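Local coordinates for protein 5'-methylthioadenosine nucleosidase (Arabidopsis thaliana, PDB 2QTG) that is a nucleosidase-type member of the phosphorylase superfamily, an alpha/beta protein built round a mixed beta sheet and assembled from two subunits, at residues A34-A39 with G86-G91; G67-L72 with V255-N260; D109-A114 with I215-L220. All blocks are in the same frame, centred on the assembly; numbering follows the deposited sequence.

Interaction 1 (A34-A39 with G86-G91); sequences AMQAEA and GIDSVG. With MTH (2-(4-amino-pyrrolo[2,3-D]pyrimidin-7-yl)-5-methylsulfanylmethyl-tetrahydro-furan-3,4-diol), chain C.
M35 turns CG beside its own backbone N and away from its carbonyl carbon (chi1 -54°), sending its chain across D88 at about a right angle and then obliquely past V90. M35 CG rests on V90 CG1 at 3.7 Å, and a bend at the last torsion folds the methyl group over the ligand MTH, with M35 CE 3.8 Å from MTH O4'. V90 closes in from its own segment, CG1 lying 3.5 Å from O3' of MTH. Two segments far apart in sequence, a helix start and a loop, thus line one ligand pocket, a worked case of a site assembled where chain segments converge.

The polar half of the contact is held by D88. Its OD1 accepts the backbone N-H of Q36, the first residue of helix 36-46, with Q36 N at 3.0 Å. The bond is straight (168° at the hydrogen), but the donor comes from well above the carboxylate plane. The positive end of the helix dipole probably favours the D88 carboxylate at this place. One water donates to A34 O at 2.6 Å and to D88 OD1 at 2.7 Å, and a second donates to D88 OD2. Behind this, E38 OE1 accepts the backbone N-H of M35, the N-cap residue, as in one half of a capping box; E38 OE2 bonds T116.

The pocket is completed by E202, K199, M201 and D225, which bond MTH. Q36 NE2 reaches Y65 OH, V90 O is bonded by Y151 of the second subunit, and the contact joins the start of helix 36-46 to the loop leading from strand 72-78 into helix 92-106.

Interaction 2 (G67-L72 with V255-N260); sequences GVHKDL and VINFIN
L72 plugs its side chain against I256 and I259, joining a beta hairpin to the end of the long C-terminal helix 234-259. The hairpin links strands 63-69 and 72-78 through a type II' turn from H69 to L72, with H69 N bonding L72 O and a weaker bond returning from L72 N to H69 O. It shows how a tight turn can present one apolar residue inward while its corners stay outside.

On the packed side, L72 CD1 does most of the touching. It lies 3.8 Å from I256 CG2 and 3.8 Å from I259 CG2, methyl groups about one helical turn apart that flank it, and it also approaches the backbone I256 O at 3.5 Å. L72 and I259 cross at about a right angle. Strand 28-32 continues this core: V29 meets L72 and I259, and F31 meets I256.

The other side is more polar and more open to solvent. K70 and D71, the two corners of the turn, are exposed and meet N260, which follows the helix and is the first residue to leave helical geometry. N260 swings CG away from its backbone N (chi1 -173°), carrying the amide over the turn, with N260 OD1 3.1 Å from D71 CB and 3.0 Å from D71 N; the two flat groups of D71 and N260 are 39° apart. N257, also exposed, takes a weak, bent hydrogen bond from H69, N257 OD1 lying 2.8 Å from H69 NE2. That imidazole stands between the two regimes: F46 meets it edge-to-face, while on the helix I256 CG2 lies 4.0 Å from H69 CD2.

Interaction 3 (D109-A114 with I215-L220); sequences DIIINA and IPVVFL
N113 and F219 are paired on neighbouring parallel strands and their side chains cross obliquely, the flat groups standing almost upright to each other, amide and ring planes 81° apart. The carbonyl oxygen of the amide comes to the ring edge in its plane, N113 OD1 lying 3.5 Å from F219 CD2, so an oxygen meets the rim of the aromatic ring. N113 reaches this spot because CG lies opposite its backbone N (chi1 178°). Both ends of the buried amide have polar partners: K221 NZ donates to OD1, and ND2 bonds V32 O.

I111 and V217 share that face, touching obliquely through CG2 atoms 3.9 Å apart. On the reverse, I112 and V218 lie alongside and point the same way; I112 CG1 is 3.9 Å from V218 CG2, and I112 CG2 is equally far from L220 CD1. Where the strands begin, the P216 ring packs on the carbonyl of D109, P216 CD 3.3 Å from D109 O.

Four backbone bonds fix the register, I111 N to P216 O, V218 N to I111 O, N113 N to V218 O and L220 N to N113 O, the ladder expected of paired parallel strands in an alpha/beta sheet. Helix 203-212 covers the face of N113 and F219, helix 234-259 packs on I112 and L220, and strand 28-32 pairs along the other edge of strand 110-119.

Overall arrangement
Three contacts sample one alpha/beta domain from its sheet interior to its ligand pocket. Interaction 3 lies nearest the chain centre, about 8 Å away. Centre to centre, interactions 2 and 3 are about 14 Å apart, interactions 1 and 3 about 18 Å, and interactions 1 and 2 about 24 Å. Interactions 2 and 3 touch directly: V255 and I259 of helix 234-259 pack on I112, and V255 on L220, so one helix serves both the hairpin and the central strands. Along the chain, interaction 3 is nested inside the loop closed by interaction 2, interaction 1 closes before interaction 3 opens, and interactions 1 and 2 alternate. Interaction 1 touches neither, and there the domain meets MTH and the second subunit.

Interaction 1 (A34-A39 with G86-G91)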
ATOM      1  N   ALA A  34       9.525  -6.898   7.208  1.00 14.03           N
ATOM      2  CA  ALA A  34       8.804  -7.385   6.008  1.00 15.83           C
ATOM      3  C   ALA A  34       8.966  -8.905   5.740  1.00 16.11           C
ATOM      4  O   ALA A  34       8.000  -9.578   5.354  1.00 16.53           O
ATOM      5  CB  ALA A  34       9.233  -6.608   4.799  1.00 14.58           C
ATOM      6  N   MET A  35      10.177  -9.414   5.955  1.00 17.61           N
ATOM      7  CA  MET A  35      10.485 -10.840   5.739  1.00 20.21           C
ATOM      8  C   MET A  35      10.814 -11.595   7.031  1.00 21.14           C
ATOM      9  O   MET A  35      11.617 -11.125   7.855  1.00 20.36           O
ATOM     10  CB  MET A  35      11.655 -10.971   4.755  1.00 19.82           C
ATOM     11  CG  MET A  35      11.430 -10.218   3.439  1.00 20.17           C
ATOM     12  SD  MET A  35      12.521 -10.784   2.125  1.00 21.13           S
ATOM     13  CE  MET A  35      14.061 -10.123   2.736  1.00 22.40           C
ATOM     14  N   GLN A  36      10.255 -12.791   7.195  1.00 23.88           N
ATOM     15  CA  GLN A  36      10.476 -13.512   8.451  1.00 27.71           C
ATOM     16  C   GLN A  36      11.925 -13.870   8.748  1.00 27.91           C
ATOM     17  O   GLN A  36      12.274 -14.009   9.913  1.00 28.73           O
ATOM     18  CB  GLN A  36       9.550 -14.721   8.611  1.00 27.78           C
ATOM     19  CG  GLN A  36       8.193 -14.325   9.247  1.00 30.03           C
ATOM     20  CD  GLN A  36       7.171 -15.465   9.202  1.00 30.66           C
ATOM     21  OE1 GLN A  36       6.626 -15.813   8.133  1.00 32.42           O
ATOM     22  NE2 GLN A  36       6.898 -16.043  10.368  1.00 32.69           N
ATOM     23  N   ALA A  37      12.756 -13.971   7.712  1.00 27.88           N
ATOM     24  CA  ALA A  37      14.199 -14.183   7.857  1.00 28.72           C
ATOM     25  C   ALA A  37      14.922 -12.973   8.480  1.00 29.30           C
ATOM     26  O   ALA A  37      15.964 -13.135   9.127  1.00 30.43           O
ATOM     27  CB  ALA A  37      14.821 -14.507   6.491  1.00 28.75           C
ATOM     28  N   GLU A  38      14.397 -11.765   8.234  1.00 28.40           N
ATOM     29  CA  GLU A  38      14.870 -10.534   8.889  1.00 26.98           C
ATOM     30  C   GLU A  38      14.367 -10.478  10.369  1.00 26.65           C
ATOM     31  O   GLU A  38      14.979  -9.809  11.213  1.00 26.58           O
ATOM     32  CB  GLU A  38      14.400  -9.270   8.114  1.00 26.57           C
ATOM     33  CG  GLU A  38      14.904  -9.023   6.648  1.00 26.88           C
ATOM     34  CD  GLU A  38      14.028  -7.973   5.837  1.00 26.98           C
ATOM     35  OE1 GLU A  38      12.810  -7.833   6.082  1.00 21.89           O
ATOM     36  OE2 GLU A  38      14.556  -7.268   4.938  1.00 27.35           O
ATOM     37  N   ALA A  39      13.237 -11.134  10.664  1.00 24.38           N
ATOM     38  CA  ALA A  39      12.633 -11.039  11.982  1.00 24.23           C
ATOM     39  C   ALA A  39      13.132 -12.117  12.944  1.00 23.83           C
ATOM     40  O   ALA A  39      13.394 -11.823  14.097  1.00 23.31           O
ATOM     41  CB  ALA A  39      11.105 -11.080  11.907  1.00 22.70           C
ATOM     42  N   GLY A  86       2.974 -18.510  -1.336  1.00 24.57           N
ATOM     43  CA  GLY A  86       3.698 -19.018  -0.188  1.00 23.68           C
ATOM     44  C   GLY A  86       4.968 -18.320   0.266  1.00 23.65           C
ATOM     45  O   GLY A  86       5.608 -18.783   1.211  1.00 23.95           O
ATOM     46  N   ILE A  87       5.323 -17.201  -0.372  1.00 22.08           N
ATOM     47  CA  ILE A  87       6.545 -16.435  -0.034  1.00 20.12           C
ATOM     48  C   ILE A  87       6.222 -15.185   0.838  1.00 19.75           C
ATOM     49  O   ILE A  87       5.028 -14.875   1.058  1.00 18.42           O
ATOM     50  CB  ILE A  87       7.358 -16.065  -1.321  1.00 20.58           C
ATOM     51  CG1 ILE A  87       6.486 -15.439  -2.442  1.00 21.40           C
ATOM     52  CG2 ILE A  87       8.014 -17.331  -1.933  1.00 18.65           C
ATOM     53  CD1 ILE A  87       6.006 -14.017  -2.199  1.00 20.02           C
ATOM     54  N   ASP A  88       7.252 -14.495   1.346  1.00 18.99           N
ATOM     55  CA  ASP A  88       7.022 -13.321   2.210  1.00 19.71           C
ATOM     56  C   ASP A  88       6.321 -12.191   1.447  1.00 19.12           C
ATOM     57  O   ASP A  88       6.729 -11.809   0.339  1.00 17.89           O
ATOM     58  CB  ASP A  88       8.314 -12.755   2.852  1.00 20.05           C
ATOM     59  CG  ASP A  88       8.843 -13.625   3.983  1.00 22.80           C
ATOM     60  OD1 ASP A  88       8.261 -13.710   5.083  1.00 26.62           O
ATOM     61  OD2 ASP A  88       9.888 -14.229   3.760  1.00 29.62           O
ATOM     62  N   SER A  89       5.277 -11.666   2.086  1.00 18.42           N
ATOM     63  CA  SER A  89       4.434 -10.610   1.546  1.00 17.41           C
ATOM     64  C   SER A  89       5.082  -9.195   1.563  1.00 17.86           C
ATOM     65  O   SER A  89       4.603  -8.250   2.227  1.00 16.04           O
ATOM     66  CB  SER A  89       3.091 -10.647   2.266  1.00 18.66           C
ATOM     67  OG  SER A  89       2.353 -11.793   1.845  1.00 17.83           O
ATOM     68  N   VAL A  90       6.171  -9.078   0.812  1.00 16.64           N
ATOM     69  CA  VAL A  90       6.975  -7.852   0.711  1.00 17.19           C
ATOM     70  C   VAL A  90       6.207  -6.727  -0.007  1.00 16.87           C
ATOM     71  O   VAL A  90       5.150  -6.965  -0.636  1.00 18.02           O
ATOM     72  CB  VAL A  90       8.344  -8.102  -0.040  1.00 15.92           C
ATOM     73  CG1 VAL A  90       9.257  -9.019   0.743  1.00 17.01           C
ATOM     74  CG2 VAL A  90       8.102  -8.695  -1.477  1.00 15.06           C
ATOM     75  N   GLY A  91       6.707  -5.492   0.118  1.00 16.50           N
ATOM     76  CA  GLY A  91       6.145  -4.371  -0.637  1.00 14.77           C
ATOM     77  C   GLY A  91       5.226  -3.473   0.173  1.00 14.21           C
ATOM     78  O   GLY A  91       4.928  -3.750   1.336  1.00 14.18           O
TER
HETATM   79  CS  MTH C 268      12.242 -10.062  -1.651  1.00 14.73           C
HETATM   80  S5' MTH C 268      12.049  -8.367  -2.211  1.00 16.30           S
HETATM   81  C5' MTH C 268      13.356  -7.687  -1.228  1.00 15.74           C
HETATM   82  C4' MTH C 268      13.012  -7.332   0.226  1.00 17.74           C
HETATM   83  O4' MTH C 268      14.228  -6.872   0.865  1.00 17.20           O
HETATM   84  C2' MTH C 268      12.867  -4.952   0.320  1.00 17.57           C
HETATM   85  O2' MTH C 268      12.463  -3.837   1.150  1.00 15.01           O
HETATM   86  C3' MTH C 268      11.996  -6.199   0.402  1.00 14.64           C
HETATM   87  O3' MTH C 268      11.352  -6.397   1.672  1.00 14.70           O
HETATM   88  C1' MTH C 268      14.273  -5.415   0.767  1.00 16.98           C
HETATM   89  N9  MTH C 268      15.280  -5.049  -0.209  1.00 15.27           N
HETATM   90  C8  MTH C 268      16.464  -5.557  -0.305  1.00 17.72           C
HETATM   91  C7  MTH C 268      17.221  -4.941  -1.099  1.00 18.71           C
HETATM   92  C5  MTH C 268      16.560  -4.260  -1.980  1.00 16.24           C
HETATM   93  C6  MTH C 268      16.893  -3.559  -3.105  1.00 14.84           C
HETATM   94  N6  MTH C 268      18.145  -3.610  -3.640  1.00 13.43           N
HETATM   95  N1  MTH C 268      15.855  -2.860  -3.654  1.00 14.74           N
HETATM   96  C2  MTH C 268      14.599  -2.841  -3.090  1.00 11.00           C
HETATM   97  N3  MTH C 268      14.281  -3.543  -1.958  1.00 16.37           N
HETATM   98  C4  MTH C 268      15.284  -4.243  -1.376  1.00 15.53           C
HETATM   99  O   HOH W   1       6.935 -11.783   6.344  1.00 18.19           O
HETATM  100  O   HOH W   2      11.983 -15.460   4.794  1.00 45.36           O

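Interaction 2 (G67-L72 with V255-N260)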
ATOM      1  N   GLY A  67       7.030 -10.072  23.456  1.00 27.85           N
ATOM      2  CA  GLY A  67       7.793 -10.283  24.680  1.00 29.32           C
ATOM      3  C   GLY A  67       7.938  -8.996  25.476  1.00 31.16           C
ATOM      4  O   GLY A  67       7.443  -7.944  25.078  1.00 30.66           O
ATOM      5  N   VAL A  68       8.602  -9.091  26.622  1.00 33.50           N
ATOM      6  CA  VAL A  68       8.925  -7.932  27.471  1.00 35.86           C
ATOM      7  C   VAL A  68      10.413  -7.988  27.850  1.00 37.37           C
ATOM      8  O   VAL A  68      10.962  -9.068  28.059  1.00 38.35           O
ATOM      9  CB  VAL A  68       8.012  -7.857  28.752  1.00 35.89           C
ATOM     10  CG1 VAL A  68       8.459  -6.743  29.741  1.00 36.67           C
ATOM     11  CG2 VAL A  68       6.552  -7.671  28.374  1.00 35.42           C
ATOM     12  N   HIS A  69      11.091  -6.862  27.767  1.00 39.32           N
ATOM     13  CA  HIS A  69      12.499  -6.831  28.097  1.00 41.10           C
ATOM     14  C   HIS A  69      12.796  -5.698  29.037  1.00 41.87           C
ATOM     15  O   HIS A  69      12.981  -4.567  28.621  1.00 43.77           O
ATOM     16  CB  HIS A  69      13.351  -6.687  26.840  1.00 41.01           C
ATOM     17  CG  HIS A  69      14.812  -6.474  27.096  1.00 42.69           C
ATOM     18  ND1 HIS A  69      15.672  -7.505  27.396  1.00 43.10           N
ATOM     19  CD2 HIS A  69      15.570  -5.356  27.052  1.00 41.89           C
ATOM     20  CE1 HIS A  69      16.890  -7.030  27.549  1.00 42.21           C
ATOM     21  NE2 HIS A  69      16.856  -5.729  27.345  1.00 42.83           N
ATOM     22  N   LYS A  70      12.758  -6.032  30.318  1.00 42.88           N
ATOM     23  CA  LYS A  70      12.773  -5.073  31.391  1.00 42.16           C
ATOM     24  C   LYS A  70      11.569  -4.162  31.275  1.00 41.49           C
ATOM     25  O   LYS A  70      10.437  -4.592  31.284  1.00 41.62           O
ATOM     26  CB  LYS A  70      14.072  -4.283  31.464  1.00 42.86           C
ATOM     27  CG  LYS A  70      15.291  -5.162  31.481  1.00 43.72           C
ATOM     28  CD  LYS A  70      16.506  -4.468  30.898  1.00 47.03           C
ATOM     29  CE  LYS A  70      17.730  -4.635  31.793  1.00 47.30           C
ATOM     30  NZ  LYS A  70      18.997  -4.167  31.173  1.00 46.62           N
ATOM     31  N   ASP A  71      11.834  -2.876  31.198  1.00 40.67           N
ATOM     32  CA  ASP A  71      10.759  -1.880  31.202  1.00 39.98           C
ATOM     33  C   ASP A  71       9.917  -1.839  29.906  1.00 38.35           C
ATOM     34  O   ASP A  71       8.929  -1.109  29.827  1.00 39.24           O
ATOM     35  CB  ASP A  71      11.341  -0.484  31.508  1.00 40.35           C
ATOM     36  CG  ASP A  71      12.307  -0.475  32.713  1.00 42.64           C
ATOM     37  OD1 ASP A  71      12.317  -1.432  33.538  1.00 45.01           O
ATOM     38  OD2 ASP A  71      13.056   0.525  32.836  1.00 42.92           O
ATOM     39  N   LEU A  72      10.273  -2.661  28.920  1.00 36.23           N
ATOM     40  CA  LEU A  72       9.752  -2.500  27.560  1.00 33.91           C
ATOM     41  C   LEU A  72       8.894  -3.636  27.015  1.00 31.70           C
ATOM     42  O   LEU A  72       9.349  -4.777  26.949  1.00 31.90           O
ATOM     43  CB  LEU A  72      10.923  -2.334  26.601  1.00 33.90           C
ATOM     44  CG  LEU A  72      11.374  -0.980  26.077  1.00 35.74           C
ATOM     45  CD1 LEU A  72      12.406  -1.244  24.993  1.00 35.00           C
ATOM     46  CD2 LEU A  72      10.201  -0.182  25.522  1.00 35.62           C
ATOM     47  N   VAL A 255      19.481  -0.982  19.947  1.00 21.27           N
ATOM     48  CA  VAL A 255      18.409   0.018  19.878  1.00 21.15           C
ATOM     49  C   VAL A 255      17.360  -0.208  20.995  1.00 21.36           C
ATOM     50  O   VAL A 255      17.021   0.738  21.724  1.00 20.34           O
ATOM     51  CB  VAL A 255      17.729   0.053  18.479  1.00 21.63           C
ATOM     52  CG1 VAL A 255      16.418   0.844  18.534  1.00 18.55           C
ATOM     53  CG2 VAL A 255      18.659   0.665  17.426  1.00 22.58           C
ATOM     54  N   ILE A 256      16.854  -1.442  21.129  1.00 21.31           N
ATOM     55  CA  ILE A 256      15.933  -1.810  22.234  1.00 22.18           C
ATOM     56  C   ILE A 256      16.517  -1.456  23.622  1.00 22.44           C
ATOM     57  O   ILE A 256      15.836  -0.817  24.436  1.00 23.76           O
ATOM     58  CB  ILE A 256      15.498  -3.335  22.168  1.00 22.52           C
ATOM     59  CG1 ILE A 256      14.571  -3.597  20.961  1.00 22.74           C
ATOM     60  CG2 ILE A 256      14.781  -3.810  23.457  1.00 22.55           C
ATOM     61  CD1 ILE A 256      14.346  -5.105  20.679  1.00 21.78           C
ATOM     62  N   ASN A 257      17.770  -1.860  23.860  1.00 22.74           N
ATOM     63  CA  ASN A 257      18.488  -1.593  25.106  1.00 24.06           C
ATOM     64  C   ASN A 257      18.628  -0.095  25.408  1.00 24.17           C
ATOM     65  O   ASN A 257      18.430   0.334  26.563  1.00 24.02           O
ATOM     66  CB  ASN A 257      19.837  -2.301  25.131  1.00 24.56           C
ATOM     67  CG  ASN A 257      19.695  -3.817  25.302  1.00 28.56           C
ATOM     68  OD1 ASN A 257      18.701  -4.300  25.843  1.00 31.38           O
ATOM     69  ND2 ASN A 257      20.695  -4.567  24.843  1.00 34.24           N
ATOM     70  N   PHE A 258      18.906   0.688  24.368  1.00 22.98           N
ATOM     71  CA  PHE A 258      18.957   2.163  24.485  1.00 22.83           C
ATOM     72  C   PHE A 258      17.592   2.837  24.803  1.00 22.75           C
ATOM     73  O   PHE A 258      17.517   3.724  25.648  1.00 21.96           O
ATOM     74  CB  PHE A 258      19.583   2.768  23.215  1.00 22.66           C
ATOM     75  CG  PHE A 258      19.734   4.247  23.268  1.00 21.97           C
ATOM     76  CD1 PHE A 258      20.890   4.832  23.805  1.00 24.89           C
ATOM     77  CD2 PHE A 258      18.722   5.063  22.794  1.00 23.90           C
ATOM     78  CE1 PHE A 258      21.032   6.216  23.845  1.00 23.67           C
ATOM     79  CE2 PHE A 258      18.849   6.439  22.840  1.00 25.68           C
ATOM     80  CZ  PHE A 258      20.004   7.016  23.370  1.00 23.86           C
ATOM     81  N   ILE A 259      16.532   2.410  24.107  1.00 22.23           N
ATOM     82  CA  ILE A 259      15.178   2.928  24.294  1.00 22.96           C
ATOM     83  C   ILE A 259      14.675   2.694  25.717  1.00 24.01           C
ATOM     84  O   ILE A 259      13.943   3.530  26.274  1.00 25.08           O
ATOM     85  CB  ILE A 259      14.177   2.239  23.316  1.00 21.77           C
ATOM     86  CG1 ILE A 259      14.372   2.796  21.897  1.00 23.88           C
ATOM     87  CG2 ILE A 259      12.746   2.376  23.831  1.00 22.66           C
ATOM     88  CD1 ILE A 259      13.555   2.049  20.770  1.00 21.19           C
ATOM     89  N   ASN A 260      15.035   1.543  26.285  1.00 25.29           N
ATOM     90  CA  ASN A 260      14.582   1.158  27.599  1.00 26.87           C
ATOM     91  C   ASN A 260      14.931   2.204  28.667  1.00 26.93           C
ATOM     92  O   ASN A 260      16.104   2.523  28.840  1.00 28.21           O
ATOM     93  CB  ASN A 260      15.179  -0.187  27.989  1.00 27.28           C
ATOM     94  CG  ASN A 260      14.598  -0.699  29.270  1.00 30.17           C
ATOM     95  OD1 ASN A 260      13.455  -1.168  29.304  1.00 31.74           O
ATOM     96  ND2 ASN A 260      15.366  -0.591  30.349  1.00 33.39           N
TER

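Interaction 3 (D109-A114 with I215-L220)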
ATOM      1  N   ASP A 109       4.274   3.200  21.540  1.00 21.16           N
ATOM      2  CA  ASP A 109       4.846   4.565  21.631  1.00 22.08           C
ATOM      3  C   ASP A 109       5.741   4.938  20.428  1.00 20.53           C
ATOM      4  O   ASP A 109       5.909   6.110  20.084  1.00 21.54           O
ATOM      5  CB  ASP A 109       5.576   4.729  22.967  1.00 22.27           C
ATOM      6  CG  ASP A 109       4.671   4.431  24.159  1.00 25.29           C
ATOM      7  OD1 ASP A 109       3.646   5.131  24.302  1.00 28.18           O
ATOM      8  OD2 ASP A 109       4.944   3.471  24.914  1.00 24.89           O
ATOM      9  N   ILE A 110       6.259   3.927  19.746  1.00 20.33           N
ATOM     10  CA  ILE A 110       7.201   4.132  18.649  1.00 18.51           C
ATOM     11  C   ILE A 110       7.212   2.884  17.737  1.00 18.22           C
ATOM     12  O   ILE A 110       7.068   1.768  18.196  1.00 17.99           O
ATOM     13  CB  ILE A 110       8.615   4.460  19.230  1.00 18.11           C
ATOM     14  CG1 ILE A 110       9.659   4.747  18.133  1.00 19.48           C
ATOM     15  CG2 ILE A 110       9.061   3.387  20.207  1.00 19.13           C
ATOM     16  CD1 ILE A 110      10.940   5.544  18.666  1.00 17.89           C
ATOM     17  N   ILE A 111       7.349   3.104  16.447  1.00 18.10           N
ATOM     18  CA  ILE A 111       7.470   2.038  15.461  1.00 17.90           C
ATOM     19  C   ILE A 111       8.912   2.012  14.937  1.00 17.30           C
ATOM     20  O   ILE A 111       9.482   3.059  14.659  1.00 17.37           O
ATOM     21  CB  ILE A 111       6.563   2.336  14.238  1.00 17.27           C
ATOM     22  CG1 ILE A 111       5.093   2.430  14.606  1.00 19.77           C
ATOM     23  CG2 ILE A 111       6.869   1.382  12.990  1.00 16.39           C
ATOM     24  CD1 ILE A 111       4.509   1.194  15.134  1.00 24.18           C
ATOM     25  N   ILE A 112       9.464   0.817  14.782  1.00 16.33           N
ATOM     26  CA  ILE A 112      10.743   0.616  14.150  1.00 16.73           C
ATOM     27  C   ILE A 112      10.559  -0.311  12.940  1.00 16.67           C
ATOM     28  O   ILE A 112      10.267  -1.503  13.073  1.00 18.03           O
ATOM     29  CB  ILE A 112      11.796  -0.005  15.109  1.00 15.56           C
ATOM     30  CG1 ILE A 112      11.815   0.707  16.478  1.00 15.86           C
ATOM     31  CG2 ILE A 112      13.197  -0.200  14.382  1.00 15.33           C
ATOM     32  CD1 ILE A 112      12.894   0.285  17.430  1.00 16.01           C
ATOM     33  N   ASN A 113      10.755   0.248  11.759  1.00 15.23           N
ATOM     34  CA  ASN A 113      10.805  -0.524  10.515  1.00 14.54           C
ATOM     35  C   ASN A 113      12.257  -0.981  10.355  1.00 14.94           C
ATOM     36  O   ASN A 113      13.131  -0.189  10.112  1.00 14.61           O
ATOM     37  CB  ASN A 113      10.324   0.317   9.326  1.00 14.83           C
ATOM     38  CG  ASN A 113      10.406  -0.412   7.969  1.00 15.17           C
ATOM     39  OD1 ASN A 113      10.719   0.218   6.969  1.00 17.30           O
ATOM     40  ND2 ASN A 113      10.124  -1.743   7.944  1.00 14.67           N
ATOM     41  N   ALA A 114      12.509  -2.271  10.551  1.00 15.21           N
ATOM     42  CA  ALA A 114      13.873  -2.832  10.460  1.00 15.18           C
ATOM     43  C   ALA A 114      13.937  -3.857   9.326  1.00 15.18           C
ATOM     44  O   ALA A 114      13.049  -4.698   9.203  1.00 16.74           O
ATOM     45  CB  ALA A 114      14.259  -3.498  11.794  1.00 14.44           C
ATOM     46  N   ILE A 215       2.286   8.460  15.111  1.00 18.20           N
ATOM     47  CA  ILE A 215       3.209   7.631  15.871  1.00 17.42           C
ATOM     48  C   ILE A 215       4.642   7.861  15.393  1.00 16.16           C
ATOM     49  O   ILE A 215       4.922   7.750  14.184  1.00 15.88           O
ATOM     50  CB  ILE A 215       2.895   6.101  15.772  1.00 16.60           C
ATOM     51  CG1 ILE A 215       1.387   5.821  15.926  1.00 17.73           C
ATOM     52  CG2 ILE A 215       3.765   5.278  16.754  1.00 18.59           C
ATOM     53  CD1 ILE A 215       0.864   6.081  17.364  1.00 18.17           C
ATOM     54  N   PRO A 216       5.557   8.128  16.347  1.00 16.57           N
ATOM     55  CA  PRO A 216       6.998   8.246  16.034  1.00 16.75           C
ATOM     56  C   PRO A 216       7.485   7.001  15.307  1.00 17.43           C
ATOM     57  O   PRO A 216       7.156   5.882  15.690  1.00 16.84           O
ATOM     58  CB  PRO A 216       7.679   8.359  17.393  1.00 16.60           C
ATOM     59  CG  PRO A 216       6.591   8.816  18.365  1.00 15.88           C
ATOM     60  CD  PRO A 216       5.268   8.329  17.787  1.00 15.11           C
ATOM     61  N   VAL A 217       8.249   7.214  14.245  1.00 16.87           N
ATOM     62  CA  VAL A 217       8.764   6.098  13.465  1.00 16.76           C
ATOM     63  C   VAL A 217      10.260   6.301  13.210  1.00 16.43           C
ATOM     64  O   VAL A 217      10.710   7.418  12.923  1.00 14.96           O
ATOM     65  CB  VAL A 217       7.959   5.906  12.142  1.00 16.73           C
ATOM     66  CG1 VAL A 217       8.088   7.174  11.206  1.00 19.03           C
ATOM     67  CG2 VAL A 217       8.336   4.604  11.451  1.00 18.45           C
ATOM     68  N   VAL A 218      10.999   5.203  13.352  1.00 16.30           N
ATOM     69  CA  VAL A 218      12.418   5.128  12.999  1.00 16.93           C
ATOM     70  C   VAL A 218      12.682   3.861  12.158  1.00 16.90           C
ATOM     71  O   VAL A 218      11.850   2.930  12.088  1.00 16.31           O
ATOM     72  CB  VAL A 218      13.367   5.200  14.246  1.00 16.87           C
ATOM     73  CG1 VAL A 218      13.042   6.394  15.165  1.00 18.96           C
ATOM     74  CG2 VAL A 218      13.254   3.988  15.060  1.00 17.10           C
ATOM     75  N   PHE A 219      13.823   3.872  11.498  1.00 16.87           N
ATOM     76  CA  PHE A 219      14.187   2.891  10.490  1.00 18.21           C
ATOM     77  C   PHE A 219      15.604   2.434  10.712  1.00 17.71           C
ATOM     78  O   PHE A 219      16.544   3.247  10.772  1.00 18.86           O
ATOM     79  CB  PHE A 219      14.119   3.478   9.075  1.00 17.65           C
ATOM     80  CG  PHE A 219      12.802   4.070   8.707  1.00 17.46           C
ATOM     81  CD1 PHE A 219      12.519   5.405   9.031  1.00 16.65           C
ATOM     82  CD2 PHE A 219      11.850   3.319   8.006  1.00 19.10           C
ATOM     83  CE1 PHE A 219      11.322   5.956   8.752  1.00 16.07           C
ATOM     84  CE2 PHE A 219      10.627   3.886   7.662  1.00 19.48           C
ATOM     85  CZ  PHE A 219      10.364   5.227   8.041  1.00 17.80           C
ATOM     86  N   LEU A 220      15.764   1.122  10.835  1.00 17.97           N
ATOM     87  CA  LEU A 220      17.067   0.497  10.788  1.00 16.87           C
ATOM     88  C   LEU A 220      17.185  -0.320   9.472  1.00 17.74           C
ATOM     89  O   LEU A 220      16.484  -1.337   9.295  1.00 16.40           O
ATOM     90  CB  LEU A 220      17.227  -0.459  11.975  1.00 17.88           C
ATOM     91  CG  LEU A 220      17.001   0.194  13.355  1.00 16.55           C
ATOM     92  CD1 LEU A 220      17.065  -0.937  14.378  1.00 16.58           C
ATOM     93  CD2 LEU A 220      18.053   1.256  13.653  1.00 17.98           C
TER